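Local coordinates for protein omega transaminase (Pseudomonas sp., PDB 5LHA) that probably transfers amino groups between amines or amino acids and carbonyl acceptors, using a pyridoxal phosphate cofactor bound in a fold type I scaffold, at residues 231-236 against 385-390; 268-271 against 275-278; 156-161 against 262-267; 240-245 against 280-285. All coordinates share one frame; numbering follows the deposited sequence.

Contacts 1 and 3 both reach PMP, and they meet beside it: Glu-231 OE2 lies 2.8 Å from Tyr-157 N, a probable hydrogen bond between the loop after strand 225-230 and the loop after strand 149-153. Contacts 2 and 4 lie further back, both nested inside the chain loop that contact 1 closes. The side chain of Thr-268 in contact 2 is about 7 Å from PMP, that of Pro-242 in contact 4 about 12 Å. Probable hydrogen bonds also tie the contacts to one another: Gly-278 N of contact 2 is 2.8 Å from Glu-265 OE1 of contact 3, and Trp-282 NE1 of contact 4 is 3.2 Å from Pro-232 O of contact 1.

Contact 1 of 4, residues 231-236 against 385-390; sequences EPVQGA and GLMIAL. With PMP (4'-deoxy-4'-aminopyridoxal-5'-phosphate), chain E.
Val-233 and Met-387 reach toward each other tip to tip, and the tight part of the contact is gathered round the end of the methionine. Met-387 CE comes to 3.6 Å from Val-233 CG1, and SD lies 3.8 Å from both CG1 and CB of the valine. The same methyl packs on Gly-235, at 3.9 Å from its CA. A long, flexible methionine suits this task: CG sits between the backbone N and the carbonyl carbon (chi1 52°), and a bend at chi3 turns CE onto the loop. The rest of the contact is loose rather than open to solvent: the backbones stay apart, 7.5 Å from Gly-235 CA to Met-387 CA, and Ala-389, though its CB points toward the loop, packs instead on Val-239. Behind Gly-235 the loop is fixed by a straight bond, Gly-235 N to Glu-231 OE1 (3.0 Å), which meets the carboxylate from above its plane; that oxygen also lies 3.5 Å from C2A of PMP. Strand 387-393, held between strands 429-432 and 378-384 and backed by helix 353-368, is thus packed against the cofactor-binding loop that follows strand 225-230.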
loop_
_atom_site.group_PDB
_atom_site.type_symbol
_atom_site.label_atom_id
_atom_site.label_comp_id
_atom_site.label_asym_id
_atom_site.label_seq_id
_atom_site.Cartn_x
_atom_site.Cartn_y
_atom_site.Cartn_z
ATOM N N GLU A 231 -3.787 20.495 13.269
ATOM C CA GLU A 231 -3.763 21.952 13.245
ATOM C C GLU A 231 -4.264 22.480 14.580
ATOM O O GLU A 231 -5.294 22.008 15.075
ATOM C CB GLU A 231 -4.652 22.495 12.136
ATOM C CG GLU A 231 -4.373 21.974 10.742
ATOM C CD GLU A 231 -5.604 22.076 9.853
ATOM O OE1 GLU A 231 -5.966 23.193 9.433
ATOM O OE2 GLU A 231 -6.246 21.037 9.616
ATOM N N PRO A 232 -3.589 23.448 15.194
ATOM C CA PRO A 232 -4.104 23.969 16.468
ATOM C C PRO A 232 -5.480 24.603 16.339
ATOM O O PRO A 232 -6.290 24.486 17.264
ATOM C CB PRO A 232 -3.026 24.973 16.893
ATOM C CG PRO A 232 -1.778 24.487 16.224
ATOM C CD PRO A 232 -2.217 23.898 14.917
ATOM N N VAL A 233 -5.777 25.256 15.219
ATOM C CA VAL A 233 -7.145 25.574 14.817
ATOM C C VAL A 233 -7.299 25.080 13.386
ATOM O O VAL A 233 -6.533 25.482 12.502
ATOM C CB VAL A 233 -7.451 27.080 14.909
ATOM C CG1 VAL A 233 -8.893 27.368 14.509
ATOM C CG2 VAL A 233 -7.185 27.602 16.309
ATOM N N GLN A 234 -8.291 24.229 13.150
ATOM C CA GLN A 234 -8.454 23.655 11.823
ATOM C C GLN A 234 -9.027 24.712 10.900
ATOM O O GLN A 234 -10.145 25.183 11.108
ATOM C CB GLN A 234 -9.358 22.431 11.874
ATOM C CG GLN A 234 -8.755 21.303 12.651
ATOM C CD GLN A 234 -9.595 20.061 12.587
ATOM O OE1 GLN A 234 -10.696 20.027 13.125
ATOM N NE2 GLN A 234 -9.087 19.030 11.927
ATOM N N GLY A 235 -8.268 25.069 9.874
ATOM C CA GLY A 235 -8.633 26.183 9.035
ATOM C C GLY A 235 -9.588 25.829 7.924
ATOM O O GLY A 235 -10.796 26.069 8.024
ATOM N N ALA A 236 -9.043 25.255 6.848
ATOM C CA ALA A 236 -9.839 24.976 5.660
ATOM C C ALA A 236 -10.977 24.013 5.948
ATOM O O ALA A 236 -11.957 23.996 5.195
ATOM C CB ALA A 236 -8.951 24.423 4.542
ATOM N N GLY A 385 -8.847 34.456 17.297
ATOM C CA GLY A 385 -8.028 35.421 16.572
ATOM C C GLY A 385 -8.745 35.888 15.316
ATOM O O GLY A 385 -9.949 36.170 15.336
ATOM N N LEU A 386 -8.007 35.993 14.209
ATOM C CA LEU A 386 -8.581 36.451 12.941
ATOM C C LEU A 386 -8.805 35.318 11.946
ATOM O O LEU A 386 -8.591 35.495 10.740
ATOM C CB LEU A 386 -7.719 37.544 12.316
ATOM C CG LEU A 386 -7.885 38.886 13.024
ATOM C CD1 LEU A 386 -6.838 39.892 12.557
ATOM C CD2 LEU A 386 -9.302 39.411 12.810
ATOM N N MET A 387 -9.234 34.150 12.424
ATOM C CA MET A 387 -9.855 33.119 11.598
ATOM C C MET A 387 -11.242 32.830 12.160
ATOM O O MET A 387 -11.387 32.528 13.349
ATOM C CB MET A 387 -9.012 31.841 11.532
ATOM C CG MET A 387 -8.579 31.263 12.865
ATOM S SD MET A 387 -7.124 30.209 12.696
ATOM C CE MET A 387 -7.670 28.972 11.533
ATOM N N ILE A 388 -12.259 32.978 11.314
ATOM C CA ILE A 388 -13.654 32.855 11.710
ATOM C C ILE A 388 -14.395 32.134 10.594
ATOM O O ILE A 388 -14.048 32.262 9.417
ATOM C CB ILE A 388 -14.287 34.237 12.001
ATOM C CG1 ILE A 388 -13.723 34.831 13.295
ATOM C CG2 ILE A 388 -15.806 34.147 12.084
ATOM C CD1 ILE A 388 -13.971 36.311 13.439
ATOM N N ALA A 389 -15.390 31.333 10.966
ATOM C CA ALA A 389 -16.250 30.684 9.986
ATOM C C ALA A 389 -17.709 30.863 10.371
ATOM O O ALA A 389 -18.080 30.735 11.543
ATOM C CB ALA A 389 -15.943 29.193 9.854
ATOM N N LEU A 390 -18.530 31.159 9.371
ATOM C CA LEU A 390 -19.977 31.185 9.518
ATOM C C LEU A 390 -20.511 29.883 8.937
ATOM O O LEU A 390 -20.288 29.590 7.761
ATOM C CB LEU A 390 -20.574 32.402 8.808
ATOM C CG LEU A 390 -20.061 33.788 9.229
ATOM C CD1 LEU A 390 -18.907 34.221 8.336
ATOM C CD2 LEU A 390 -21.174 34.836 9.196
HETATM N N1 PMP E . -1.703 22.876 5.915
HETATM C C2 PMP E . -2.522 23.936 6.270
HETATM C C2A PMP E . -3.127 24.025 7.645
HETATM C C3 PMP E . -3.078 24.699 5.252
HETATM O O3 PMP E . -4.156 25.505 5.501
HETATM C C4 PMP E . -2.540 24.634 3.968
HETATM C C4A PMP E . -3.096 25.527 2.880
HETATM N N4A PMP E . -4.275 26.225 3.348
HETATM C C5 PMP E . -1.502 23.742 3.689
HETATM C C6 PMP E . -1.091 22.858 4.686
HETATM C C5A PMP E . -0.848 23.751 2.316
HETATM O O4P PMP E . -0.260 25.014 2.048
HETATM P P PMP E . 0.229 25.452 0.570
HETATM O O1P PMP E . -0.997 25.963 -0.164
HETATM O O2P PMP E . 1.232 26.578 0.715
HETATM O O3P PMP E . 0.831 24.299 -0.208
#

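Contact 2 of 4, residues 268-271 against 275-278; sequences TGFG and CMLG
A type II beta turn from Thr-268 to Gly-271 begins a tight excursion of the chain, and residues 275-278 return alongside it. Phe-270 holds the third position of the turn with a phi of 77°, a place glycine usually takes. Its N donates to Met-276 O at 2.9 Å, the one backbone hydrogen bond between the two segments. Gly-271 CA makes a CA-H...O contact of 3.2 Å with Cys-275 O. Glycine suits this place because, at a phi of 128°, a CB would be jammed against the carbonyl oxygen of Phe-270. Gly-278 is equally apt: a CB there would come within about 3.1 Å of Thr-268 CB, whereas without it Thr-268 CB sits 4.2 Å from Gly-278 CA. Thr-268 OG1 and Gly-278 N are both hydrogen-bonded to Glu-265 OE1, so one carboxylate oxygen ties the two segments together. In the Met-aromatic pair, Met-276 leaves the backbone with CG anti to N (chi1 -164°), then bends at chi2 and chi3, which carries SD back over the turn to 3.8 Å from Phe-270 CA. The sulfur approaches the ring obliquely, 5.3 Å from its centroid. Both side chains also touch Met-109 of helix 97-109. Helix 335-350 covers them through Leu-345 on the phenylalanine and Val-348 on the methionine, while Leu-291 and Leu-289 of strand 288-291 receive Phe-270 and Leu-277.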
loop_
_atom_site.group_PDB
_atom_site.type_symbol
_atom_site.label_atom_id
_atom_site.label_comp_id
_atom_site.label_asym_id
_atom_site.label_seq_id
_atom_site.Cartn_x
_atom_site.Cartn_y
_atom_site.Cartn_z
ATOM N N THR A 268 -1.972 29.012 11.419
ATOM C CA THR A 268 -1.872 29.593 12.757
ATOM C C THR A 268 -0.496 30.181 13.058
ATOM O O THR A 268 -0.352 30.904 14.050
ATOM C CB THR A 268 -2.173 28.542 13.822
ATOM O OG1 THR A 268 -1.261 27.450 13.671
ATOM C CG2 THR A 268 -3.599 28.026 13.679
ATOM N N GLY A 269 0.521 29.832 12.278
ATOM C CA GLY A 269 1.841 30.378 12.490
ATOM C C GLY A 269 1.894 31.881 12.357
ATOM O O GLY A 269 1.388 32.458 11.386
ATOM N N PHE A 270 2.489 32.515 13.362
ATOM C CA PHE A 270 2.820 33.934 13.390
ATOM C C PHE A 270 1.620 34.838 13.661
ATOM O O PHE A 270 1.626 35.999 13.236
ATOM C CB PHE A 270 3.544 34.353 12.102
ATOM C CG PHE A 270 4.770 33.518 11.809
ATOM C CD1 PHE A 270 5.925 33.665 12.560
ATOM C CD2 PHE A 270 4.745 32.551 10.809
ATOM C CE1 PHE A 270 7.037 32.885 12.303
ATOM C CE2 PHE A 270 5.855 31.773 10.546
ATOM C CZ PHE A 270 7.003 31.942 11.296
ATOM N N GLY A 271 0.569 34.346 14.323
ATOM C CA GLY A 271 -0.330 35.266 14.998
ATOM C C GLY A 271 -1.828 35.207 14.763
ATOM O O GLY A 271 -2.573 35.847 15.512
ATOM N N CYS A 275 -1.624 34.149 19.028
ATOM C CA CYS A 275 -0.358 33.742 19.605
ATOM C C CYS A 275 0.614 33.471 18.460
ATOM O O CYS A 275 0.196 33.167 17.338
ATOM C CB CYS A 275 -0.580 32.513 20.496
ATOM S SG CYS A 275 0.764 32.049 21.577
ATOM N N MET A 276 1.917 33.595 18.743
ATOM C CA MET A 276 2.920 33.355 17.702
ATOM C C MET A 276 2.842 31.932 17.160
ATOM O O MET A 276 3.207 31.683 16.004
ATOM C CB MET A 276 4.319 33.650 18.237
ATOM C CG MET A 276 5.382 33.802 17.152
ATOM S SD MET A 276 5.148 35.265 16.109
ATOM C CE MET A 276 5.753 36.565 17.178
ATOM N N LEU A 277 2.393 30.989 17.978
ATOM C CA LEU A 277 2.025 29.655 17.538
ATOM C C LEU A 277 0.669 29.298 18.117
ATOM O O LEU A 277 0.325 29.724 19.225
ATOM C CB LEU A 277 3.044 28.599 17.962
ATOM C CG LEU A 277 4.426 28.621 17.333
ATOM C CD1 LEU A 277 5.286 27.547 17.978
ATOM C CD2 LEU A 277 4.306 28.411 15.831
ATOM N N GLY A 278 -0.121 28.568 17.330
ATOM C CA GLY A 278 -1.346 27.998 17.858
ATOM C C GLY A 278 -1.088 26.986 18.960
ATOM O O GLY A 278 -1.842 26.909 19.933
#

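Contact 3 of 4, residues 156-161 against 262-267; sequences GYHGVH and IADEVV. With PMP (4'-deoxy-4'-aminopyridoxal-5'-phosphate), chain E.
The carboxylate of Asp-264 lies at the edge of the His-158 imidazole, the two planes turned 32° apart. Tyr-157 has Gly-159 N over the centre of one face of its ring, while PMP O3 lies at its edge, in plane. The cofactor ring is itself sandwiched: Val-266 CB lies over one face, 3.7 Å from C2, and the edge of Tyr-157 comes against the opposite face, with CE2 3.4 Å from C4. A beta-branched valine offers a compact apolar floor here. His-158 ND1 donates onto the anti lone pair of Asp-264 OD2 at 2.8 Å (N-H...O angle 162°), and OD2 is also 2.9 Å from PMP N1. Such an aspartate, here at the end of strand 260-264, faces the pyridine nitrogen in fold type I enzymes and is thought to stabilise its protonated form. The carboxylate gets there with CG anti to the backbone N (chi1 -172°), and its rotation is set by the bond from His-158 together with an Asx turn, OD1 accepting from Val-266 N at 3.2 Å. Replacing Asp-264 by an alanine is likely to leave His-158 ND1 and the pyridine nitrogen without their shared carboxylate and to undo the turn. Gly-159 passes close to the cofactor, where a CB would crowd PMP C5A. Beyond it, His-161 stacks on His-161 of the second subunit at the subunit interface.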
loop_
_atom_site.group_PDB
_atom_site.type_symbol
_atom_site.label_atom_id
_atom_site.label_comp_id
_atom_site.label_asym_id
_atom_site.label_seq_id
_atom_site.Cartn_x
_atom_site.Cartn_y
_atom_site.Cartn_z
ATOM N N GLY A 156 -9.181 17.801 8.938
ATOM C CA GLY A 156 -7.840 18.345 8.915
ATOM C C GLY A 156 -7.369 18.529 7.482
ATOM O O GLY A 156 -7.698 17.748 6.590
ATOM N N TYR A 157 -6.615 19.598 7.252
ATOM C CA TYR A 157 -6.088 19.876 5.926
ATOM C C TYR A 157 -4.598 20.144 6.022
ATOM O O TYR A 157 -4.173 21.025 6.770
ATOM C CB TYR A 157 -6.819 21.047 5.271
ATOM C CG TYR A 157 -6.257 21.374 3.921
ATOM C CD1 TYR A 157 -6.492 20.549 2.828
ATOM C CD2 TYR A 157 -5.518 22.520 3.727
ATOM C CE1 TYR A 157 -5.974 20.856 1.584
ATOM C CE2 TYR A 157 -5.011 22.833 2.494
ATOM C CZ TYR A 157 -5.232 22.011 1.431
ATOM O OH TYR A 157 -4.705 22.333 0.213
ATOM N N HIS A 158 -3.818 19.419 5.215
ATOM C CA HIS A 158 -2.366 19.449 5.308
ATOM C C HIS A 158 -1.718 19.521 3.925
ATOM O O HIS A 158 -0.602 19.028 3.730
ATOM C CB HIS A 158 -1.867 18.215 6.069
ATOM C CG HIS A 158 -2.568 17.994 7.372
ATOM N ND1 HIS A 158 -2.370 18.805 8.468
ATOM C CD2 HIS A 158 -3.507 17.090 7.737
ATOM C CE1 HIS A 158 -3.140 18.394 9.461
ATOM N NE2 HIS A 158 -3.841 17.356 9.040
ATOM N N GLY A 159 -2.383 20.163 2.968
ATOM C CA GLY A 159 -1.821 20.320 1.639
ATOM C C GLY A 159 -2.168 19.196 0.681
ATOM O O GLY A 159 -2.926 18.273 0.992
ATOM N N VAL A 160 -1.552 19.256 -0.507
ATOM C CA VAL A 160 -1.984 18.420 -1.628
ATOM C C VAL A 160 -0.838 17.682 -2.313
ATOM O O VAL A 160 -1.027 17.124 -3.400
ATOM C CB VAL A 160 -2.749 19.252 -2.674
ATOM C CG1 VAL A 160 -4.002 19.854 -2.075
ATOM C CG2 VAL A 160 -1.857 20.335 -3.238
ATOM N N HIS A 161 0.340 17.637 -1.693
ATOM C CA HIS A 161 1.286 16.606 -2.086
ATOM C C HIS A 161 0.724 15.267 -1.614
ATOM O O HIS A 161 -0.162 15.218 -0.756
ATOM C CB HIS A 161 2.675 16.875 -1.498
ATOM C CG HIS A 161 3.289 18.175 -1.935
ATOM N ND1 HIS A 161 3.054 18.748 -3.164
ATOM C CD2 HIS A 161 4.124 19.023 -1.286
ATOM C CE1 HIS A 161 3.723 19.883 -3.261
ATOM N NE2 HIS A 161 4.374 20.078 -2.129
ATOM N N ILE A 262 3.134 16.567 15.533
ATOM C CA ILE A 262 3.372 17.563 14.494
ATOM C C ILE A 262 2.272 18.605 14.553
ATOM O O ILE A 262 1.099 18.290 14.336
ATOM C CB ILE A 262 3.427 16.930 13.095
ATOM C CG1 ILE A 262 4.515 15.861 13.019
ATOM C CG2 ILE A 262 3.636 17.999 12.049
ATOM C CD1 ILE A 262 4.408 15.009 11.798
ATOM N N ALA A 263 2.645 19.845 14.832
ATOM C CA ALA A 263 1.720 20.960 14.756
ATOM C C ALA A 263 1.772 21.536 13.347
ATOM O O ALA A 263 2.831 21.981 12.888
ATOM C CB ALA A 263 2.059 22.032 15.787
ATOM N N ASP A 264 0.644 21.491 12.648
ATOM C CA ASP A 264 0.534 22.158 11.357
ATOM C C ASP A 264 0.196 23.614 11.641
ATOM O O ASP A 264 -0.957 23.965 11.897
ATOM C CB ASP A 264 -0.504 21.474 10.478
ATOM C CG ASP A 264 -0.523 22.016 9.063
ATOM O OD1 ASP A 264 -0.085 23.173 8.830
ATOM O OD2 ASP A 264 -0.951 21.258 8.173
ATOM N N GLU A 265 1.216 24.463 11.606
ATOM C CA GLU A 265 1.066 25.875 11.910
ATOM C C GLU A 265 1.065 26.735 10.654
ATOM O O GLU A 265 1.266 27.950 10.740
ATOM C CB GLU A 265 2.193 26.308 12.847
ATOM C CG GLU A 265 2.271 25.546 14.155
ATOM C CD GLU A 265 1.610 26.275 15.309
ATOM O OE1 GLU A 265 1.009 27.350 15.090
ATOM O OE2 GLU A 265 1.724 25.792 16.451
ATOM N N VAL A 266 0.787 26.135 9.494
ATOM C CA VAL A 266 0.831 26.886 8.241
ATOM C C VAL A 266 -0.100 28.094 8.305
ATOM O O VAL A 266 0.265 29.195 7.874
ATOM C CB VAL A 266 0.505 25.962 7.052
ATOM C CG1 VAL A 266 0.184 26.773 5.822
ATOM C CG2 VAL A 266 1.659 25.005 6.780
ATOM N N VAL A 267 -1.299 27.916 8.861
ATOM C CA VAL A 267 -2.256 29.016 8.985
ATOM C C VAL A 267 -2.091 29.757 10.310
ATOM O O VAL A 267 -2.077 30.995 10.343
ATOM C CB VAL A 267 -3.697 28.495 8.791
ATOM C CG1 VAL A 267 -4.713 29.591 9.064
ATOM C CG2 VAL A 267 -3.879 27.980 7.372
HETATM N N1 PMP E . -1.703 22.876 5.915
HETATM C C2 PMP E . -2.522 23.936 6.270
HETATM C C2A PMP E . -3.127 24.025 7.645
HETATM C C3 PMP E . -3.078 24.699 5.252
HETATM O O3 PMP E . -4.156 25.505 5.501
HETATM C C4 PMP E . -2.540 24.634 3.968
HETATM C C4A PMP E . -3.096 25.527 2.880
HETATM N N4A PMP E . -4.275 26.225 3.348
HETATM C C5 PMP E . -1.502 23.742 3.689
HETATM C C6 PMP E . -1.091 22.858 4.686
HETATM C C5A PMP E . -0.848 23.751 2.316
HETATM O O4P PMP E . -0.260 25.014 2.048
HETATM P P PMP E . 0.229 25.452 0.570
HETATM O O1P PMP E . -0.997 25.963 -0.164
HETATM O O2P PMP E . 1.232 26.578 0.715
HETATM O O3P PMP E . 0.831 24.299 -0.208
#

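Contact 4 of 4, residues 240-245 against 280-285; sequences IVPPAD and RGWGVA
Apolar packing dominates: the benzene end of Trp-282 rests against Val-241, Pro-242 and Ala-244. Val-241 CG1 comes to the edge of the indole, near its plane, 4.1 Å from CZ2, with the two side chains crossing at about a right angle. Pro-242 CG approaches the same atom at 4.1 Å. On the CZ3 corner the small Ala-244 lets the main chain itself come close, with its CA 3.6 Å and its CB 3.9 Å from Trp-282 CZ3. The carbonyl of Pro-242 joins this set, its O 3.6 Å from Trp-282 CH2 and oblique to the ring. The indole's one polar atom, NE1, is hydrogen-bonded to Pro-232 O. Trp-247 stacks on the indole, and Lys-384 makes a cation-pi interaction with it. Backbone bonding places the tryptophan: helix 278-281 ends just before it in a Schellman motif, where Gly-283 takes a positive phi of 78°, easy for glycine, and its N bonds back to Arg-280 O at 2.8 Å. Trp-282 CG stands anti to the carbonyl carbon (chi1 -61°), sending the ring toward 240-245. Exchanging Trp-282 for an alanine would probably open a gap beside Pro-242 and Ala-244 and leave Pro-232 O without its indole N-H. Apolar packing of the benzene edge on a fairly rigid proline-rich loop, plus one directed N-H bond that fixes the turn of the ring, thus joins the end of helix 278-281 to the chain leading into helix 246-256.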
loop_
_atom_site.group_PDB
_atom_site.type_symbol
_atom_site.label_atom_id
_atom_site.label_comp_id
_atom_site.label_asym_id
_atom_site.label_seq_id
_atom_site.Cartn_x
_atom_site.Cartn_y
_atom_site.Cartn_z
ATOM N N ILE A 240 -12.415 25.194 12.976
ATOM C CA ILE A 240 -12.826 24.423 14.142
ATOM C C ILE A 240 -11.832 24.718 15.257
ATOM O O ILE A 240 -10.652 24.381 15.154
ATOM C CB ILE A 240 -12.895 22.926 13.831
ATOM C CG1 ILE A 240 -13.914 22.685 12.715
ATOM C CG2 ILE A 240 -13.258 22.143 15.085
ATOM C CD1 ILE A 240 -13.670 21.428 11.910
ATOM N N VAL A 241 -12.310 25.393 16.294
ATOM C CA VAL A 241 -11.484 25.733 17.457
ATOM C C VAL A 241 -11.656 24.604 18.474
ATOM O O VAL A 241 -12.765 24.427 19.000
ATOM C CB VAL A 241 -11.895 27.083 18.057
ATOM C CG1 VAL A 241 -10.926 27.488 19.167
ATOM C CG2 VAL A 241 -11.965 28.161 16.987
ATOM N N PRO A 242 -10.610 23.828 18.763
ATOM C CA PRO A 242 -10.750 22.747 19.734
ATOM C C PRO A 242 -10.938 23.319 21.126
ATOM O O PRO A 242 -10.591 24.485 21.376
ATOM C CB PRO A 242 -9.420 21.989 19.616
ATOM C CG PRO A 242 -8.467 23.014 19.166
ATOM C CD PRO A 242 -9.240 23.908 18.234
ATOM N N PRO A 243 -11.515 22.547 22.044
ATOM C CA PRO A 243 -11.538 22.961 23.451
ATOM C C PRO A 243 -10.131 23.145 24.011
ATOM O O PRO A 243 -9.144 22.605 23.504
ATOM C CB PRO A 243 -12.277 21.811 24.146
ATOM C CG PRO A 243 -13.091 21.177 23.061
ATOM C CD PRO A 243 -12.260 21.296 21.819
ATOM N N ALA A 244 -10.052 23.947 25.074
ATOM C CA ALA A 244 -8.760 24.400 25.572
ATOM C C ALA A 244 -7.911 23.265 26.125
ATOM O O ALA A 244 -6.677 23.348 26.096
ATOM C CB ALA A 244 -8.965 25.459 26.645
ATOM N N ASP A 245 -8.534 22.227 26.669
ATOM C CA ASP A 245 -7.789 21.106 27.222
ATOM C C ASP A 245 -7.469 20.022 26.194
ATOM O O ASP A 245 -6.808 19.040 26.541
ATOM C CB ASP A 245 -8.551 20.506 28.408
ATOM C CG ASP A 245 -10.000 20.212 28.079
ATOM O OD1 ASP A 245 -10.513 20.776 27.089
ATOM O OD2 ASP A 245 -10.625 19.409 28.805
ATOM N N ARG A 280 1.606 26.876 21.000
ATOM C CA ARG A 280 1.977 27.671 22.164
ATOM C C ARG A 280 0.758 28.308 22.821
ATOM O O ARG A 280 0.676 28.385 24.053
ATOM C CB ARG A 280 2.986 28.746 21.750
ATOM C CG ARG A 280 3.523 29.565 22.910
ATOM C CD ARG A 280 4.424 30.687 22.433
ATOM N NE ARG A 280 5.620 30.150 21.793
ATOM C CZ ARG A 280 6.557 30.877 21.193
ATOM N NH1 ARG A 280 6.465 32.205 21.150
ATOM N NH2 ARG A 280 7.598 30.266 20.640
ATOM N N GLY A 281 -0.207 28.763 22.016
ATOM C CA GLY A 281 -1.382 29.409 22.581
ATOM C C GLY A 281 -2.206 28.482 23.447
ATOM O O GLY A 281 -2.909 28.935 24.354
ATOM N N TRP A 282 -2.134 27.180 23.178
ATOM C CA TRP A 282 -2.734 26.133 24.001
ATOM C C TRP A 282 -1.803 25.631 25.096
ATOM O O TRP A 282 -2.171 24.695 25.813
ATOM C CB TRP A 282 -3.160 24.956 23.121
ATOM C CG TRP A 282 -4.195 25.309 22.087
ATOM C CD1 TRP A 282 -4.106 25.104 20.740
ATOM C CD2 TRP A 282 -5.486 25.894 22.319
ATOM N NE1 TRP A 282 -5.251 25.545 20.114
ATOM C CE2 TRP A 282 -6.113 26.032 21.062
ATOM C CE3 TRP A 282 -6.172 26.315 23.464
ATOM C CZ2 TRP A 282 -7.391 26.573 20.921
ATOM C CZ3 TRP A 282 -7.439 26.856 23.321
ATOM C CH2 TRP A 282 -8.035 26.977 22.062
ATOM N N GLY A 283 -0.602 26.201 25.213
ATOM C CA GLY A 283 0.349 25.795 26.232
ATOM C C GLY A 283 1.085 24.512 25.941
ATOM O O GLY A 283 1.478 23.808 26.875
ATOM N N VAL A 284 1.341 24.218 24.670
ATOM C CA VAL A 284 1.849 22.920 24.242
ATOM C C VAL A 284 3.069 23.109 23.353
ATOM O O VAL A 284 3.101 24.009 22.507
ATOM C CB VAL A 284 0.754 22.117 23.506
ATOM C CG1 VAL A 284 1.357 20.995 22.688
ATOM C CG2 VAL A 284 -0.237 21.560 24.512
ATOM N N ALA A 285 4.094 22.288 23.592
ATOM C CA ALA A 285 5.268 22.204 22.739
ATOM C C ALA A 285 5.176 20.946 21.886
ATOM O O ALA A 285 5.336 19.835 22.416
ATOM C CB ALA A 285 6.546 22.189 23.572
#